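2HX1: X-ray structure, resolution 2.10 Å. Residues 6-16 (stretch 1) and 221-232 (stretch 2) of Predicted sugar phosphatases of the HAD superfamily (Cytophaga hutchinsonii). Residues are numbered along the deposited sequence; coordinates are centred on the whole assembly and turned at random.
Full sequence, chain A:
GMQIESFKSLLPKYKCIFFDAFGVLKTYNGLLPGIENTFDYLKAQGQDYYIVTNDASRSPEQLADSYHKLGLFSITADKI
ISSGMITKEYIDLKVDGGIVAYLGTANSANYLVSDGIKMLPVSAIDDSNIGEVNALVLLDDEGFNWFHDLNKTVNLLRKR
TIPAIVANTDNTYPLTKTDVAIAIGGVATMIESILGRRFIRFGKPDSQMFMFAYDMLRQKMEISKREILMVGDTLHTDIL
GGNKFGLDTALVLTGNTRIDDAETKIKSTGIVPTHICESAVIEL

Stretch 1, residues 6-16: SFKSLLPKYKC
Stretch 2 (221-232) MEISKREILMVG

Two segments more than 200 residues apart in one chain meet where a short helical arm turns into a strand, burying 636 Å² in all. Ser6 caps the start of the arm: with chi1 p, its OG accepts from Ser9 N at 3.0 Å, while Ser9 OG, also from a p rotamer, donates to Ser6 O at 2.7 Å. Helical phi/psi values run from Phe7 through Lys13, the last three residues as a 3-10 segment, and Tyr14 (-126/143) then extends the chain. In the partner, Met221 to Ser224 are extended, 225-227 form a 3-10 turn, and 228-232 form a strand.

The strands join in parallel register, Cys16 beside Ile228 with CA atoms 4.9 Å apart. Glu227 O receives Lys15 N at 2.8 Å and, weakly, Cys16 N at 3.5 Å; Leu229 N then donates to Cys16 O at 3.0 Å. Ile228 CA lies 3.3 Å from the same Cys16 O, a CA-H...O contact. Cys16 (chi1 t) and Ile228 (m, t) point to the same face of the sheet, and Cys16 CB is 4.3 Å from Ile228 CG1.

Lys15 points toward the partner. Its m, t, t, t chain is nearly fully extended beyond chi1, carrying the amine to several acceptors: NZ donates to Glu222 O at 2.7 Å and forms a salt bridge with Glu227 OE1 at 2.6 Å. The Glu227 CA-to-CB bond points sideways, but its m, t rotamer brings the carboxylate nearer. Ser224 N also donates to Glu227 OE1, at 2.9 Å, so one oxygen ties the lysine to the turn. A water accepts from Lys15 NZ at 2.9 Å and donates to Glu222 OE1 at 3.0 Å. The base of the lysine packs on apolar atoms, with Lys15 CB 3.6 Å from Ile223 CD1 and 4.2 Å from SE of selenomethionine Met221.

Tyr14, chi1 m and chi2 -69°, lays one ring face over Leu229: Leu229 CB is 3.7 Å from the ring centroid, 8° off the normal, a CH-pi contact. Arg226 O lies at the ring edge, 3.5 Å from Tyr14 CE1, and Tyr14 OH is bonded elsewhere in the structure.

Leu229 (t, p) points toward the arm, its CD2 4.0 Å from Phe7 CE1 and 4.3 Å from Leu10 CD1. Phe7 starts sideways, but chi1 t and chi2 63° bring its ring within reach, CE1 3.6 Å from Val231 CG2. Leu229 and Val231 face the arm, whereas Met230 between them points away, the alternation expected of a strand.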

# COMPACT_ATOMS: atom_id res chain seq x y z
N SER A 6 8.09 10.89 -35.59
CA SER A 6 9.43 10.32 -35.78
C SER A 6 10.40 11.02 -34.86
O SER A 6 10.34 12.22 -34.70
CB SER A 6 9.94 10.42 -37.22
OG SER A 6 10.52 11.65 -37.46
N PHE A 7 11.27 10.24 -34.25
CA PHE A 7 12.24 10.80 -33.34
C PHE A 7 13.10 11.84 -34.07
O PHE A 7 13.27 12.96 -33.58
CB PHE A 7 13.07 9.68 -32.71
CG PHE A 7 14.00 10.16 -31.68
CD1 PHE A 7 13.52 10.76 -30.53
CD2 PHE A 7 15.36 10.05 -31.86
CE1 PHE A 7 14.40 11.22 -29.55
CE2 PHE A 7 16.24 10.50 -30.90
CZ PHE A 7 15.74 11.10 -29.73
N LYS A 8 13.57 11.51 -35.27
CA LYS A 8 14.33 12.46 -36.09
C LYS A 8 13.63 13.82 -36.17
O LYS A 8 14.27 14.88 -36.00
CB LYS A 8 14.54 11.91 -37.51
CG LYS A 8 15.52 12.73 -38.36
CD LYS A 8 15.92 12.01 -39.65
CE LYS A 8 16.71 12.92 -40.60
NZ LYS A 8 16.60 12.48 -42.05
N SER A 9 12.33 13.79 -36.43
CA SER A 9 11.57 15.03 -36.64
C SER A 9 11.51 15.97 -35.39
O SER A 9 11.21 17.17 -35.51
CB SER A 9 10.14 14.73 -37.08
OG SER A 9 9.34 14.41 -35.96
N LEU A 10 11.72 15.42 -34.20
CA LEU A 10 11.72 16.22 -32.98
C LEU A 10 13.05 16.91 -32.74
O LEU A 10 13.07 17.96 -32.11
CB LEU A 10 11.37 15.37 -31.72
CG LEU A 10 10.17 14.43 -31.78
CD1 LEU A 10 10.14 13.56 -30.53
CD2 LEU A 10 8.87 15.20 -31.96
N LEU A 11 14.14 16.33 -33.22
CA LEU A 11 15.47 16.74 -32.76
C LEU A 11 15.84 18.22 -32.95
O LEU A 11 16.58 18.75 -32.13
CB LEU A 11 16.53 15.84 -33.38
CG LEU A 11 16.40 14.38 -32.94
CD1 LEU A 11 17.47 13.56 -33.59
CD2 LEU A 11 16.48 14.23 -31.42
N PRO A 12 15.36 18.88 -34.03
CA PRO A 12 15.60 20.31 -34.23
C PRO A 12 15.06 21.25 -33.18
O PRO A 12 15.53 22.39 -33.10
CB PRO A 12 14.87 20.61 -35.55
CG PRO A 12 14.85 19.30 -36.28
CD PRO A 12 14.64 18.29 -35.17
N LYS A 13 14.09 20.81 -32.37
CA LYS A 13 13.53 21.68 -31.34
C LYS A 13 14.46 21.84 -30.15
O LYS A 13 14.23 22.69 -29.28
CB LYS A 13 12.20 21.15 -30.78
CG LYS A 13 11.09 20.73 -31.77
CD LYS A 13 9.87 20.11 -30.98
N TYR A 14 15.52 21.02 -30.09
CA TYR A 14 16.23 20.80 -28.82
C TYR A 14 17.72 21.04 -28.89
O TYR A 14 18.35 20.71 -29.87
CB TYR A 14 15.94 19.37 -28.33
CG TYR A 14 14.47 19.17 -28.13
CD1 TYR A 14 13.81 19.82 -27.10
CD2 TYR A 14 13.73 18.36 -28.98
CE1 TYR A 14 12.46 19.66 -26.91
CE2 TYR A 14 12.37 18.20 -28.81
CZ TYR A 14 11.73 18.86 -27.77
OH TYR A 14 10.37 18.69 -27.60
N LYS A 15 18.26 21.59 -27.81
CA LYS A 15 19.69 21.85 -27.68
C LYS A 15 20.43 20.68 -27.02
O LYS A 15 21.62 20.52 -27.23
CB LYS A 15 19.89 23.16 -26.91
CG LYS A 15 19.38 24.36 -27.72
CD LYS A 15 19.59 25.68 -27.00
CE LYS A 15 18.85 26.83 -27.66
NZ LYS A 15 18.70 28.05 -26.76
N CYS A 16 19.73 19.86 -26.24
CA CYS A 16 20.35 18.64 -25.68
C CYS A 16 19.33 17.55 -25.51
O CYS A 16 18.16 17.83 -25.23
CB CYS A 16 21.01 18.93 -24.34
SG CYS A 16 22.10 17.63 -23.75
N MSE A 221 26.29 27.48 -22.99
CA MSE A 221 25.31 27.95 -23.95
C MSE A 221 24.09 28.55 -23.31
O MSE A 221 23.81 28.31 -22.14
CB MSE A 221 24.83 26.80 -24.85
CG MSE A 221 23.93 25.79 -24.15
SE MSE A 221 23.64 24.20 -25.32
CE MSE A 221 25.39 23.43 -25.07
N GLU A 222 23.33 29.29 -24.11
CA GLU A 222 22.00 29.70 -23.70
C GLU A 222 21.03 28.53 -23.90
O GLU A 222 20.80 28.06 -24.99
CB GLU A 222 21.48 30.92 -24.49
CG GLU A 222 20.16 31.45 -23.95
CD GLU A 222 19.49 32.47 -24.86
OE1 GLU A 222 19.72 32.45 -26.09
OE2 GLU A 222 18.70 33.30 -24.33
N ILE A 223 20.43 28.10 -22.81
CA ILE A 223 19.55 26.97 -22.87
C ILE A 223 18.51 27.09 -21.78
O ILE A 223 18.80 27.50 -20.65
CB ILE A 223 20.32 25.63 -22.78
CG1 ILE A 223 19.36 24.44 -22.94
CG2 ILE A 223 21.15 25.52 -21.50
CD1 ILE A 223 20.09 23.20 -23.36
N SER A 224 17.27 26.74 -22.14
CA SER A 224 16.21 26.65 -21.15
C SER A 224 15.80 25.17 -21.04
O SER A 224 16.19 24.34 -21.89
CB SER A 224 15.03 27.55 -21.54
OG SER A 224 14.33 27.03 -22.63
N LYS A 225 15.07 24.84 -19.98
CA LYS A 225 14.74 23.44 -19.66
C LYS A 225 13.84 22.77 -20.72
O LYS A 225 13.98 21.58 -21.01
CB LYS A 225 14.14 23.32 -18.24
CG LYS A 225 15.17 23.65 -17.13
CD LYS A 225 14.63 23.63 -15.70
CE LYS A 225 13.16 23.96 -15.66
N ARG A 226 12.96 23.56 -21.32
CA ARG A 226 12.10 23.07 -22.40
C ARG A 226 12.86 22.83 -23.71
O ARG A 226 12.29 22.29 -24.65
CB ARG A 226 10.96 24.06 -22.65
CG ARG A 226 11.41 25.38 -23.30
CD ARG A 226 10.31 26.46 -23.27
NE ARG A 226 9.03 25.98 -23.78
CZ ARG A 226 7.91 25.95 -23.05
NH1 ARG A 226 6.77 25.50 -23.57
N GLU A 227 14.11 23.28 -23.79
CA GLU A 227 14.99 23.03 -24.95
C GLU A 227 15.83 21.76 -24.74
O GLU A 227 16.74 21.49 -25.49
CB GLU A 227 15.90 24.23 -25.22
CG GLU A 227 15.15 25.49 -25.65
CD GLU A 227 16.06 26.71 -25.81
OE1 GLU A 227 17.05 26.86 -25.07
OE2 GLU A 227 15.79 27.54 -26.69
N ILE A 228 15.53 21.02 -23.69
CA ILE A 228 16.10 19.71 -23.45
C ILE A 228 14.99 18.66 -23.62
O ILE A 228 13.88 18.84 -23.13
CB ILE A 228 16.69 19.64 -22.06
CG1 ILE A 228 17.86 20.65 -21.92
CG2 ILE A 228 17.15 18.23 -21.77
CD1 ILE A 228 18.41 20.81 -20.47
N LEU A 229 15.30 17.56 -24.31
CA LEU A 229 14.35 16.43 -24.47
C LEU A 229 14.79 15.19 -23.66
O LEU A 229 15.88 14.66 -23.87
CB LEU A 229 14.21 16.09 -25.95
CG LEU A 229 13.17 15.03 -26.31
CD1 LEU A 229 11.79 15.47 -25.89
CD2 LEU A 229 13.23 14.65 -27.79
N MSE A 230 13.95 14.77 -22.70
CA MSE A 230 14.18 13.53 -21.96
C MSE A 230 13.49 12.41 -22.71
O MSE A 230 12.29 12.46 -22.91
CB MSE A 230 13.64 13.58 -20.52
CG MSE A 230 13.62 12.20 -19.81
SE MSE A 230 15.41 11.68 -19.27
CE MSE A 230 15.55 9.76 -19.51
N VAL A 231 14.25 11.38 -23.07
CA VAL A 231 13.74 10.25 -23.87
C VAL A 231 13.71 8.99 -23.02
O VAL A 231 14.75 8.54 -22.51
CB VAL A 231 14.63 10.06 -25.15
CG1 VAL A 231 14.16 8.88 -25.98
CG2 VAL A 231 14.65 11.37 -25.98
N GLY A 232 12.53 8.42 -22.82
CA GLY A 232 12.43 7.22 -21.98
C GLY A 232 11.29 6.29 -22.31
O GLY A 232 10.38 6.65 -23.07
O HOH W 1 11.79 23.24 -27.00
O HOH W 2 18.92 30.50 -28.26